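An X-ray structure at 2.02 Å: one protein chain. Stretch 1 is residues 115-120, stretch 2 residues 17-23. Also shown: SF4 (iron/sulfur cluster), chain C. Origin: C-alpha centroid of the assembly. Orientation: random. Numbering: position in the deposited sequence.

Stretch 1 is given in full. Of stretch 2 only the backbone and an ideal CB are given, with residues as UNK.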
# COMPACT_ATOMS: atom_id res chain seq x y z
N THR A 115 10.45 5.52 -9.56
CA THR A 115 10.16 6.94 -9.69
C THR A 115 11.37 7.79 -9.31
O THR A 115 11.74 7.87 -8.14
CB THR A 115 8.96 7.36 -8.81
OG1 THR A 115 7.95 6.35 -8.87
CG2 THR A 115 8.38 8.68 -9.29
N GLN A 116 12.00 8.41 -10.30
CA GLN A 116 13.03 9.41 -10.03
C GLN A 116 12.37 10.57 -9.30
O GLN A 116 11.46 11.21 -9.83
CB GLN A 116 13.66 9.89 -11.34
CG GLN A 116 14.62 11.06 -11.16
CD GLN A 116 15.83 10.69 -10.34
OE1 GLN A 116 16.34 9.57 -10.44
NE2 GLN A 116 16.30 11.62 -9.51
N HIS A 117 12.81 10.85 -8.07
CA HIS A 117 12.15 11.87 -7.25
C HIS A 117 12.98 13.13 -7.01
O HIS A 117 14.08 13.28 -7.55
CB HIS A 117 11.67 11.29 -5.92
CG HIS A 117 10.32 10.65 -6.01
ND1 HIS A 117 9.16 11.38 -6.11
CD2 HIS A 117 9.94 9.35 -6.00
CE1 HIS A 117 8.12 10.56 -6.17
NE2 HIS A 117 8.57 9.32 -6.11
N ALA A 118 12.44 14.02 -6.18
CA ALA A 118 12.98 15.37 -5.99
C ALA A 118 14.43 15.39 -5.53
O ALA A 118 14.77 14.86 -4.46
CB ALA A 118 12.11 16.17 -5.03
N GLY A 119 15.27 16.02 -6.34
CA GLY A 119 16.70 16.07 -6.14
C GLY A 119 17.38 16.37 -7.46
O GLY A 119 17.04 17.35 -8.13
N ALA A 120 18.35 15.54 -7.83
CA ALA A 120 18.79 14.42 -7.00
C ALA A 120 19.99 14.83 -6.14
O ALA A 120 19.83 15.49 -5.11
CB ALA A 120 19.14 13.23 -7.87
N UNK A 17 14.96 7.73 1.93
CA UNK A 17 16.23 8.45 1.84
C UNK A 17 16.06 9.86 1.26
O UNK A 17 16.95 10.70 1.38
CB UNK A 17 17.22 7.65 0.98
N UNK A 18 14.91 10.11 0.65
CA UNK A 18 14.67 11.43 0.07
C UNK A 18 13.83 12.32 0.98
O UNK A 18 13.28 11.87 1.99
CB UNK A 18 13.98 11.29 -1.29
N UNK A 19 13.74 13.59 0.61
CA UNK A 19 13.16 14.61 1.47
C UNK A 19 12.12 15.42 0.72
O UNK A 19 11.94 16.60 1.01
CB UNK A 19 14.25 15.53 2.02
N UNK A 20 11.43 14.79 -0.23
CA UNK A 20 10.52 15.50 -1.14
C UNK A 20 9.52 16.37 -0.38
O UNK A 20 8.74 15.88 0.44
CB UNK A 20 9.77 14.50 -2.02
N UNK A 21 9.55 17.67 -0.65
CA UNK A 21 8.72 18.59 0.12
C UNK A 21 7.23 18.38 -0.12
O UNK A 21 6.41 18.69 0.73
CB UNK A 21 9.09 20.03 -0.22
N UNK A 22 6.89 17.82 -1.28
CA UNK A 22 5.50 17.53 -1.61
C UNK A 22 5.01 16.25 -0.92
O UNK A 22 3.83 15.93 -0.96
CB UNK A 22 5.34 17.40 -3.13
N UNK A 23 5.93 15.53 -0.28
CA UNK A 23 5.60 14.27 0.39
C UNK A 23 5.41 14.42 1.89
O UNK A 23 6.21 15.08 2.55
CB UNK A 23 6.70 13.24 0.12
FE1 SF4 C . 10.51 9.30 -0.47
FE2 SF4 C . 10.09 11.41 -2.03
FE3 SF4 C . 8.18 10.64 -0.36
FE4 SF4 C . 8.75 9.07 -2.50
S1 SF4 C . 7.84 11.18 -2.56
S2 SF4 C . 8.42 8.35 -0.35
S3 SF4 C . 11.02 9.41 -2.71
S4 SF4 C . 10.24 11.48 0.25

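Position 17 has nothing of stretch 1 within 5.5 Å of its ideal CB, so this contact leaves the choice open and many polar or small residues would serve. It is N17, whose side-chain amide is hydrogen-bonded elsewhere in the structure.

Position 18 is far more demanding. Its CA-to-CB bond points toward stretch 1, with the ideal CB 4.8 Å from A118 O and 5.2 Å from H117 CB. Beyond lie the backbone carbonyls of H117 and A118, so a long side chain ending in a donor fits: lysine, arginine, perhaps glutamine. The deposited R18 (chi1 m, chi2 and chi3 t) extends along this path. Its CD packs 3.6 Å from H117 CB, and its NH1 gives a weak hydrogen bond to A118 O at 3.1 Å. The guanidinium has H117 O over one face and A118 O near its plane. At G119 an ideal CB would sit 2.5 Å from R18 NH1, a clash, so the glycine leaves this arginine its room.

Position 19 points sideways into open space, and small or polar residues would be tolerated. T19 makes no direct contact, but its backbone N donates to water 1, which in turn donates to A118 O, with the water oxygen 2.7 Å from that atom.

Position 20 points toward both A118, whose CB is 4.2 Å from the ideal CB, and the iron/sulfur cluster. A small or medium side chain is called for, and a nearby iron favours a ligand, above all cysteine. C20, chi1 m, binds FE2 through SG at 2.4 Å while the same SG lies 3.7 Å from H117 CB and 3.6 Å from A118 N. It also opens a type I turn, closed by the backbone N of position 23 donating to C20 O at 2.9 Å.

Position 21, at a turn corner, points sideways with nothing of stretch 1 near its ideal CB; almost any residue would do. It is W21, whose end leads away.

Position 22 also starts sideways, yet H117 ND1 and A118 N both offer polar partners at a distance. Only a long side chain with a polar end could reach them: tyrosine suits both partners, arginine might reach H117 ND1, and glutamine and glutamate are too short. Y22, chi1 p, carries its ring there. Its OH hydrogen-bonds H117 ND1 at 2.9 Å and accepts a weak bond from A118 N at 3.3 Å, while CE2 packs 3.7 Å from A118 CB.

Position 23 is out of reach of stretch 1 but faces the cluster, so cysteine is again the natural candidate. C23, chi1 t, binds FE3 through SG at 2.4 Å.

Stretch 2, residues 17-23: NRTCWYC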
# COMPACT_ATOMS: atom_id res chain seq x y z
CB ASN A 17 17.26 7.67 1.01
CG ASN A 17 16.79 7.40 -0.40
OD1 ASN A 17 15.82 6.66 -0.62
ND2 ASN A 17 17.48 8.00 -1.38
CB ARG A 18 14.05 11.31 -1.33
CG ARG A 18 15.09 10.92 -2.38
CD ARG A 18 14.55 10.92 -3.79
NE ARG A 18 15.54 10.40 -4.73
CZ ARG A 18 16.49 11.12 -5.31
NH1 ARG A 18 16.58 12.42 -5.07
NH2 ARG A 18 17.35 10.55 -6.14
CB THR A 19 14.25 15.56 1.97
OG1 THR A 19 14.94 16.11 0.84
CG2 THR A 19 15.25 14.82 2.86
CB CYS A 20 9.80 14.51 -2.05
SG CYS A 20 10.93 13.41 -2.94
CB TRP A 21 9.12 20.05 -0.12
CG TRP A 21 8.73 20.95 1.02
CD1 TRP A 21 7.90 22.04 0.97
CD2 TRP A 21 9.14 20.82 2.39
NE1 TRP A 21 7.78 22.59 2.23
CE2 TRP A 21 8.53 21.87 3.11
CE3 TRP A 21 9.97 19.92 3.08
CZ2 TRP A 21 8.72 22.04 4.49
CZ3 TRP A 21 10.16 20.10 4.44
CH2 TRP A 21 9.54 21.15 5.13
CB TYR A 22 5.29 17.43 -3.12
CG TYR A 22 6.32 16.58 -3.85
CD1 TYR A 22 6.11 15.22 -4.04
CD2 TYR A 22 7.49 17.14 -4.34
CE1 TYR A 22 7.04 14.44 -4.70
CE2 TYR A 22 8.43 16.37 -5.01
CZ TYR A 22 8.20 15.02 -5.19
OH TYR A 22 9.13 14.25 -5.85
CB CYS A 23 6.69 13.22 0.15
SG CYS A 23 6.34 11.57 0.91
O HOH W 1 15.43 14.78 -1.83
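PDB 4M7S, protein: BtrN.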